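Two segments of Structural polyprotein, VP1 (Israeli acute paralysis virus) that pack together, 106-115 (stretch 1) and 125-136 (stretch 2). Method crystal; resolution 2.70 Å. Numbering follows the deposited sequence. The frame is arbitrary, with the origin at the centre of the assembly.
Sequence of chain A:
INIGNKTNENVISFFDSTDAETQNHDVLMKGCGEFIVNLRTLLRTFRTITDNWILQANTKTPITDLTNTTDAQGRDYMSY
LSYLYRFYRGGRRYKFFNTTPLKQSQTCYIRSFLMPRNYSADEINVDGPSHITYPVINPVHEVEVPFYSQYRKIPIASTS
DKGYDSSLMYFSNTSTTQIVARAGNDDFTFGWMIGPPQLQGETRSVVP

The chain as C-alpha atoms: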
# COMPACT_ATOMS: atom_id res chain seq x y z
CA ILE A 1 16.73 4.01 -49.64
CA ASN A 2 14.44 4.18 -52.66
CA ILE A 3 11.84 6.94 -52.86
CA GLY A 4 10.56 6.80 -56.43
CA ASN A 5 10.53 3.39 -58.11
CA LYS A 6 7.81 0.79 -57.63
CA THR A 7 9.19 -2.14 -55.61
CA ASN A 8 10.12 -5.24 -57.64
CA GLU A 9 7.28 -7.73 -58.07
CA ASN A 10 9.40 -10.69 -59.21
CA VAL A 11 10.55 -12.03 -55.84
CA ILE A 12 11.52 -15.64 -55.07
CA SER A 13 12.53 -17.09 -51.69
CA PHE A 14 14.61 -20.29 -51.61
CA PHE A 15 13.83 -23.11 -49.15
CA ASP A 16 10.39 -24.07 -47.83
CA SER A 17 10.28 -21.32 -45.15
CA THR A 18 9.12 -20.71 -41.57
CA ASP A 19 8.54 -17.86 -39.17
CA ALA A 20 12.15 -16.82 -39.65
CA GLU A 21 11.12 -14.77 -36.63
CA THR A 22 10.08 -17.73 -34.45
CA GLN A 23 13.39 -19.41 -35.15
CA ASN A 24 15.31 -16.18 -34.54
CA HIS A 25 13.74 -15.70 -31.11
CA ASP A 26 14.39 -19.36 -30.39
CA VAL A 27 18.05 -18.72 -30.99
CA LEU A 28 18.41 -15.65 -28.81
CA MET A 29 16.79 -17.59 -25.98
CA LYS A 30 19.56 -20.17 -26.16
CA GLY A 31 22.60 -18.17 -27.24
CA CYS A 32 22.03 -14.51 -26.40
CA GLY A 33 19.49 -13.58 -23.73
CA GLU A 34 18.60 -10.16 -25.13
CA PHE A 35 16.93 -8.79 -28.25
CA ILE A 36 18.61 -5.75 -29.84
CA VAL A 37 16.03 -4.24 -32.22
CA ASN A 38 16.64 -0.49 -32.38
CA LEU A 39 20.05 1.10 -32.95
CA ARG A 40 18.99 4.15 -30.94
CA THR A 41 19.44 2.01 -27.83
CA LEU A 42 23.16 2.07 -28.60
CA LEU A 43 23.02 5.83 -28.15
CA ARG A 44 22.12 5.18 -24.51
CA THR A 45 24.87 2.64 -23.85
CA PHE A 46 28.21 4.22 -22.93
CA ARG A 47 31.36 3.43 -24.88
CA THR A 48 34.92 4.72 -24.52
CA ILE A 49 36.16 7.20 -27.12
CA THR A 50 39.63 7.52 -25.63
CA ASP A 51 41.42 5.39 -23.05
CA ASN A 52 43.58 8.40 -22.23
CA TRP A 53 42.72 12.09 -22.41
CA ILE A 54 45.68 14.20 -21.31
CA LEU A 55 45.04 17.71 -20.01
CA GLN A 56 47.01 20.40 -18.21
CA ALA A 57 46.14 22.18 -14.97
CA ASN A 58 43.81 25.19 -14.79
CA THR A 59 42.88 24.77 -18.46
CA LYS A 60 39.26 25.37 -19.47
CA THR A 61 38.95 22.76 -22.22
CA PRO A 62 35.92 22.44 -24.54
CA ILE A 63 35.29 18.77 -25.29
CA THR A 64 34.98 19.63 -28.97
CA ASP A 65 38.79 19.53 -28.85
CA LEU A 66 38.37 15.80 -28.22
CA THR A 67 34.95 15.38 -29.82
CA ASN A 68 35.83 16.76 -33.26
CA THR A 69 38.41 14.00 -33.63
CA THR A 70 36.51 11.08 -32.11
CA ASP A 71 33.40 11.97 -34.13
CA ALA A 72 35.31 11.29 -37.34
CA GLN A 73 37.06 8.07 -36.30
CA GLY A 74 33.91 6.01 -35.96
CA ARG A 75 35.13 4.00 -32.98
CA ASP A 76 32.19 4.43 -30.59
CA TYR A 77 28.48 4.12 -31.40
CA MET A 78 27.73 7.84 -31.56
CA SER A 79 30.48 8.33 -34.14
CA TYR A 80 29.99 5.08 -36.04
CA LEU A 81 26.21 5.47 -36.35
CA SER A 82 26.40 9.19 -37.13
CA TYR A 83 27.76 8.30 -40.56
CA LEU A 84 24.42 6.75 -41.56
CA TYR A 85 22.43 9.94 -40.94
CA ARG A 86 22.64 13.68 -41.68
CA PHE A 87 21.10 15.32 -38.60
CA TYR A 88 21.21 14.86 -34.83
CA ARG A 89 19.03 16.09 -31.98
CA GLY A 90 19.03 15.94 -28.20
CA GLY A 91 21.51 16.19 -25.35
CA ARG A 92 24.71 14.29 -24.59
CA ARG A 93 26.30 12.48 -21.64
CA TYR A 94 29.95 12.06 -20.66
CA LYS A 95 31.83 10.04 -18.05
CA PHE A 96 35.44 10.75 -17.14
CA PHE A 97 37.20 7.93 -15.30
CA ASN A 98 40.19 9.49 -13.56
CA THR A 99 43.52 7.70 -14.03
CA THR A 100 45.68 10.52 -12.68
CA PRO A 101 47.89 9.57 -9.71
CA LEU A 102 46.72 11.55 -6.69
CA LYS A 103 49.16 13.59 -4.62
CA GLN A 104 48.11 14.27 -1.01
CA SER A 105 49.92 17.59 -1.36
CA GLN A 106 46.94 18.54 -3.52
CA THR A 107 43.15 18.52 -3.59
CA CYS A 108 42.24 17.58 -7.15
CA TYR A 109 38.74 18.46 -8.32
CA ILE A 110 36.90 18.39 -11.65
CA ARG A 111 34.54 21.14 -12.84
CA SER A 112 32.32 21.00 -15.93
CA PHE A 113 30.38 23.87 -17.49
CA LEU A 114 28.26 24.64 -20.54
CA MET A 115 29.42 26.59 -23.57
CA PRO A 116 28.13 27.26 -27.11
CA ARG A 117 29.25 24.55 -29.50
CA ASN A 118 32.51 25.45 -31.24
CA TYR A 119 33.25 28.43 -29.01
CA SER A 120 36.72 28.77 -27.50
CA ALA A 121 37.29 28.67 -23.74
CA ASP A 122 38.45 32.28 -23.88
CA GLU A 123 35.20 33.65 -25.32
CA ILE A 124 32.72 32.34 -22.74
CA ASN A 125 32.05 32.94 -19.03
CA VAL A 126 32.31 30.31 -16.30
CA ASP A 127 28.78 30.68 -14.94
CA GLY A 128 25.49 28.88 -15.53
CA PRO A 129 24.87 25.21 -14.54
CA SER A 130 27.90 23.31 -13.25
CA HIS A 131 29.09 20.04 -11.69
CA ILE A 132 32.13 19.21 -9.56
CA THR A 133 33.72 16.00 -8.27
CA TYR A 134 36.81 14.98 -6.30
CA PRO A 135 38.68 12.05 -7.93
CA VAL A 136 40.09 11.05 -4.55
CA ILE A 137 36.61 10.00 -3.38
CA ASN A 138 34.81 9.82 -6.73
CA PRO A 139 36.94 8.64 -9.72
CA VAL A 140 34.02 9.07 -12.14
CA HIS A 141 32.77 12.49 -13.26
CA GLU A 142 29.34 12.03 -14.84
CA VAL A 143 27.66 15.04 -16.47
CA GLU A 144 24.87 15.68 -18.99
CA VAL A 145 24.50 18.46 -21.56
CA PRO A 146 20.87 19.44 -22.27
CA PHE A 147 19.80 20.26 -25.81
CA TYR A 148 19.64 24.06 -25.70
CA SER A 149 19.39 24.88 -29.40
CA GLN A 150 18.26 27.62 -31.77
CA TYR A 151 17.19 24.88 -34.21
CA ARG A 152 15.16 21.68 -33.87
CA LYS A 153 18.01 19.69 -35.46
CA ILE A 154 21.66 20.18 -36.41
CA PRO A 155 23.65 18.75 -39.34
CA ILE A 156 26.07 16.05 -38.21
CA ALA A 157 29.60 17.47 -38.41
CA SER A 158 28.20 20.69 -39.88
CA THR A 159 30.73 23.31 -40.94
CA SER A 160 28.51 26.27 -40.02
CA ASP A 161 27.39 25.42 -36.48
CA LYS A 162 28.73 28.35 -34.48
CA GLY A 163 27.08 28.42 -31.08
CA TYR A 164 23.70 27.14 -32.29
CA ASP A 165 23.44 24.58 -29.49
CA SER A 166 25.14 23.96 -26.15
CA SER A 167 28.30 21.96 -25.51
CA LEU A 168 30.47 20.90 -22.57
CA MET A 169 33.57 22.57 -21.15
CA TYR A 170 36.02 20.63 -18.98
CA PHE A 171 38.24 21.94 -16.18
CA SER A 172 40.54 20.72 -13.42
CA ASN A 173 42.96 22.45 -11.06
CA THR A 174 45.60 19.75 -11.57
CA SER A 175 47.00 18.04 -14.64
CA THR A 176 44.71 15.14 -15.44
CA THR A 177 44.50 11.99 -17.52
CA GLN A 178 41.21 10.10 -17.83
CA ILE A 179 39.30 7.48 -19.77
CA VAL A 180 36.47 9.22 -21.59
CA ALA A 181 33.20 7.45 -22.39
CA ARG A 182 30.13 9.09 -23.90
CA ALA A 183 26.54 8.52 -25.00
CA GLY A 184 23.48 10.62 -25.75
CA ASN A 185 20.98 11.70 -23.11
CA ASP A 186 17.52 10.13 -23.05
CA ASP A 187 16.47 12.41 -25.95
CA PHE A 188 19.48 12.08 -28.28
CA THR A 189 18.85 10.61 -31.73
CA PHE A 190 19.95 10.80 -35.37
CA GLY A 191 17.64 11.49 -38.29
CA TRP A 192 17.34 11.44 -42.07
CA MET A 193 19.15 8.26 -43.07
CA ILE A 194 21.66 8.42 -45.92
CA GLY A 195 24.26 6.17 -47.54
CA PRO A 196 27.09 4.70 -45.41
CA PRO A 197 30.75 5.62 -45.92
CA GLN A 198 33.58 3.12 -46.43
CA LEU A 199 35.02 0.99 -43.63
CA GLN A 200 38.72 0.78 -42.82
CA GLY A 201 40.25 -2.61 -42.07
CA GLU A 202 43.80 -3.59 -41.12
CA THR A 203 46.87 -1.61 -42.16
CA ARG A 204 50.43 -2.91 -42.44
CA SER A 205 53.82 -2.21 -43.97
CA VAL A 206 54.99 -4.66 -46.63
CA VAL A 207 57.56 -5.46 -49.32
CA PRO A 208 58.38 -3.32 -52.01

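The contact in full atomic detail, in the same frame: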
# COMPACT_ATOMS: atom_id res chain seq x y z
N GLN A 106 47.93 17.83 -2.71
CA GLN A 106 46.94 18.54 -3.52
C GLN A 106 45.53 18.07 -3.22
O GLN A 106 45.32 17.06 -2.54
CB GLN A 106 47.21 18.31 -5.01
CG GLN A 106 48.53 18.84 -5.53
CD GLN A 106 48.70 18.57 -7.01
OE1 GLN A 106 48.71 17.42 -7.45
NE2 GLN A 106 48.83 19.64 -7.79
N THR A 107 44.57 18.83 -3.73
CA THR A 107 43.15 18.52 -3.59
C THR A 107 42.60 18.67 -5.00
O THR A 107 42.12 19.74 -5.39
CB THR A 107 42.43 19.50 -2.65
OG1 THR A 107 42.85 19.27 -1.30
CG2 THR A 107 40.92 19.30 -2.73
N CYS A 108 42.70 17.60 -5.77
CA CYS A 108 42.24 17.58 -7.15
C CYS A 108 40.72 17.54 -7.26
O CYS A 108 40.06 16.73 -6.60
CB CYS A 108 42.84 16.38 -7.88
SG CYS A 108 42.24 16.17 -9.56
N TYR A 109 40.18 18.42 -8.10
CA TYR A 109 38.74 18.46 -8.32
C TYR A 109 38.46 18.70 -9.80
O TYR A 109 39.28 19.27 -10.51
CB TYR A 109 38.09 19.56 -7.46
CG TYR A 109 38.44 20.98 -7.86
CD1 TYR A 109 37.87 21.57 -8.98
CD2 TYR A 109 39.34 21.73 -7.10
CE1 TYR A 109 38.18 22.88 -9.35
CE2 TYR A 109 39.66 23.04 -7.45
CZ TYR A 109 39.08 23.61 -8.58
OH TYR A 109 39.38 24.90 -8.93
N ILE A 110 37.29 18.25 -10.25
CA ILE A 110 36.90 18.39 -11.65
C ILE A 110 35.63 19.23 -11.77
O ILE A 110 34.63 18.95 -11.11
CB ILE A 110 36.63 17.01 -12.29
CG1 ILE A 110 37.83 16.08 -12.07
CG2 ILE A 110 36.34 17.19 -13.77
CD1 ILE A 110 39.10 16.53 -12.74
N ARG A 111 35.69 20.25 -12.61
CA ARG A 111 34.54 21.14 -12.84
C ARG A 111 34.13 21.05 -14.31
O ARG A 111 34.98 20.98 -15.19
CB ARG A 111 34.92 22.59 -12.53
CG ARG A 111 35.25 22.88 -11.07
CD ARG A 111 34.00 23.09 -10.23
NE ARG A 111 33.26 24.30 -10.58
CZ ARG A 111 33.70 25.54 -10.41
NH1 ARG A 111 34.90 25.76 -9.89
NH2 ARG A 111 32.94 26.58 -10.73
N SER A 112 32.83 21.05 -14.56
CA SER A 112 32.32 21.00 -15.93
C SER A 112 31.26 22.08 -16.09
O SER A 112 30.41 22.26 -15.22
CB SER A 112 31.74 19.61 -16.25
OG SER A 112 30.73 19.25 -15.33
N PHE A 113 31.32 22.79 -17.21
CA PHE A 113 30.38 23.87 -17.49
C PHE A 113 29.76 23.69 -18.87
O PHE A 113 30.04 22.73 -19.58
CB PHE A 113 31.11 25.22 -17.47
CG PHE A 113 31.94 25.45 -16.25
CD1 PHE A 113 31.40 26.05 -15.12
CD2 PHE A 113 33.28 25.07 -16.22
CE1 PHE A 113 32.17 26.28 -13.98
CE2 PHE A 113 34.06 25.28 -15.10
CZ PHE A 113 33.51 25.89 -13.97
N LEU A 114 28.90 24.64 -19.23
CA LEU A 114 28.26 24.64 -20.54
C LEU A 114 28.97 25.70 -21.37
O LEU A 114 29.63 26.59 -20.83
CB LEU A 114 26.78 25.00 -20.43
CG LEU A 114 25.78 23.95 -19.97
CD1 LEU A 114 24.39 24.57 -19.94
CD2 LEU A 114 25.80 22.76 -20.92
N MET A 115 28.82 25.61 -22.68
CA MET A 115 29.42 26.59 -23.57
C MET A 115 28.94 26.31 -24.99
O MET A 115 28.84 25.17 -25.41
CB MET A 115 30.94 26.53 -23.49
CG MET A 115 31.57 25.32 -24.13
SD MET A 115 32.64 25.89 -25.45
CE MET A 115 33.98 26.63 -24.51
N ASN A 125 31.96 32.80 -20.48
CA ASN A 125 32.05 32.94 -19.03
C ASN A 125 32.02 31.57 -18.36
O ASN A 125 31.75 30.56 -18.99
CB ASN A 125 30.90 33.79 -18.52
CG ASN A 125 29.55 33.20 -18.87
OD1 ASN A 125 29.15 32.18 -18.31
ND2 ASN A 125 28.85 33.83 -19.81
N VAL A 126 32.30 31.56 -17.06
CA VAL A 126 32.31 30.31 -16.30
C VAL A 126 31.13 30.23 -15.33
O VAL A 126 31.27 29.74 -14.21
CB VAL A 126 33.63 30.14 -15.51
CG1 VAL A 126 34.77 29.86 -16.47
CG2 VAL A 126 33.92 31.39 -14.69
N ASP A 127 29.97 30.71 -15.76
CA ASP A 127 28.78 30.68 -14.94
C ASP A 127 27.77 29.68 -15.49
O ASP A 127 28.12 28.82 -16.30
CB ASP A 127 28.16 32.08 -14.84
CG ASP A 127 29.04 33.05 -14.08
OD1 ASP A 127 29.42 32.74 -12.93
OD2 ASP A 127 29.35 34.13 -14.62
N GLY A 128 26.51 29.80 -15.06
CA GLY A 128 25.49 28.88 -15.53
C GLY A 128 25.60 27.55 -14.79
O GLY A 128 26.38 27.44 -13.85
N PRO A 129 24.83 26.52 -15.20
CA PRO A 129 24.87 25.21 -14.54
C PRO A 129 26.30 24.67 -14.47
O PRO A 129 27.13 24.96 -15.33
CB PRO A 129 23.98 24.36 -15.43
CG PRO A 129 22.98 25.34 -15.94
CD PRO A 129 23.85 26.52 -16.30
N SER A 130 26.57 23.87 -13.44
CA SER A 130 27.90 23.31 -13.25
C SER A 130 27.92 22.09 -12.33
O SER A 130 27.04 21.92 -11.49
CB SER A 130 28.84 24.37 -12.68
OG SER A 130 30.09 23.81 -12.31
N HIS A 131 28.92 21.24 -12.51
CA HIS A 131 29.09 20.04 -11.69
C HIS A 131 30.54 19.95 -11.25
O HIS A 131 31.44 20.40 -11.96
CB HIS A 131 28.72 18.78 -12.49
CG HIS A 131 28.81 17.52 -11.69
ND1 HIS A 131 29.08 16.30 -12.26
CD2 HIS A 131 28.67 17.29 -10.36
CE1 HIS A 131 29.10 15.37 -11.32
NE2 HIS A 131 28.86 15.95 -10.16
N ILE A 132 30.78 19.36 -10.08
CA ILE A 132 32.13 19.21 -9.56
C ILE A 132 32.30 17.93 -8.76
O ILE A 132 31.44 17.56 -7.97
CB ILE A 132 32.50 20.41 -8.65
CG1 ILE A 132 33.86 20.17 -7.98
CG2 ILE A 132 31.42 20.62 -7.61
CD1 ILE A 132 34.31 21.30 -7.09
N THR A 133 33.43 17.25 -8.98
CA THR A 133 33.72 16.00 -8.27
C THR A 133 35.17 15.99 -7.79
O THR A 133 36.00 16.76 -8.27
CB THR A 133 33.50 14.76 -9.16
OG1 THR A 133 34.46 14.76 -10.23
CG2 THR A 133 32.10 14.77 -9.74
N TYR A 134 35.46 15.12 -6.83
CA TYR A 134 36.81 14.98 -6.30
C TYR A 134 37.28 13.56 -6.54
O TYR A 134 36.89 12.64 -5.82
CB TYR A 134 36.83 15.30 -4.80
CG TYR A 134 36.47 16.73 -4.47
CD1 TYR A 134 35.15 17.17 -4.54
CD2 TYR A 134 37.46 17.65 -4.12
CE1 TYR A 134 34.81 18.50 -4.26
CE2 TYR A 134 37.14 18.98 -3.83
CZ TYR A 134 35.81 19.40 -3.90
OH TYR A 134 35.49 20.71 -3.63
N PRO A 135 38.13 13.36 -7.56
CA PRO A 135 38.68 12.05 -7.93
C PRO A 135 39.17 11.18 -6.78
O PRO A 135 39.17 9.95 -6.88
CB PRO A 135 39.80 12.42 -8.90
CG PRO A 135 39.24 13.63 -9.58
CD PRO A 135 38.70 14.42 -8.41
N VAL A 136 39.59 11.80 -5.69
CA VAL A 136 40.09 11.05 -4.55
C VAL A 136 38.98 10.22 -3.90
O VAL A 136 39.25 9.15 -3.35
CB VAL A 136 40.72 11.97 -3.49
CG1 VAL A 136 39.66 12.85 -2.85
CG2 VAL A 136 41.44 11.14 -2.45

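The two stretches form a short antiparallel β-ladder, held by main-chain hydrogen bonds at its centre and extended at both ends by side-chain packing, with 743 Å² of surface buried between them. The strand axes come within 4.8 Å of each other, and their N-to-C directions differ by 166°, close to the antiparallel limit.

The register follows from the backbone bonds. I110 and T133 form a hydrogen-bonded pair: I110 N donates to T133 O at 2.8 Å (N-H...O angle 163°), and T133 N returns a bond to I110 O at 3.0 Å (151°). Two residues along, S112 N donates to H131 O at 3.0 Å (152°), while H131 N reaches S112 O at a longer 3.3 Å (157°). Between these pairs lies the non-hydrogen-bonded pair R111 and I132, whose CA atoms are 4.5 Å apart, against 5.2 Å for I110 and T133 and 5.4 Å for S112 and H131. This narrowing brings CA-H groups up to carbonyls that already accept N-H bonds: I132 CA lies 3.0 Å from I110 O, and R111 CA lies 3.3 Å from H131 O, both with an angle of 149° at the hydrogen.

Side chains alternate across the sheet. R111 and I132 share one face, where the folded arginine (chi1 to chi3 all m) lays its CD 3.5 Å from I132 CB. The other face carries I110, S112, H131 and T133; there S112 OG sits 3.5 Å from H131 CB, and I110 CB is 3.7 Å from T133 OG1.

Beyond the T133 end, contact passes to rings. Y109 CB stands over the face of the Y134 ring, 4.1 Å from its centroid and 23° off the normal, a CH-pi arrangement, whereas T107 CG2 meets that ring at its edge, 3.9 Å from Y134 CE2. P135 adds an apolar patch: its CG is 3.8 Å from I110 CG1 and 3.9 Å from C108 SG.

At the other end, F113 has a CB directed sideways, but its ring comes nearer to stretch 2. V126 CB lies over one face of this ring, 4.4 Å from F113 CE1, and S130 OG approaches F113 CE1 obliquely at 3.6 Å. The separation of 3.3 Å between S130 OG and S112 O permits at most a weak hydrogen bond. L114 CD1 closes this end against P129 CD at 4.2 Å.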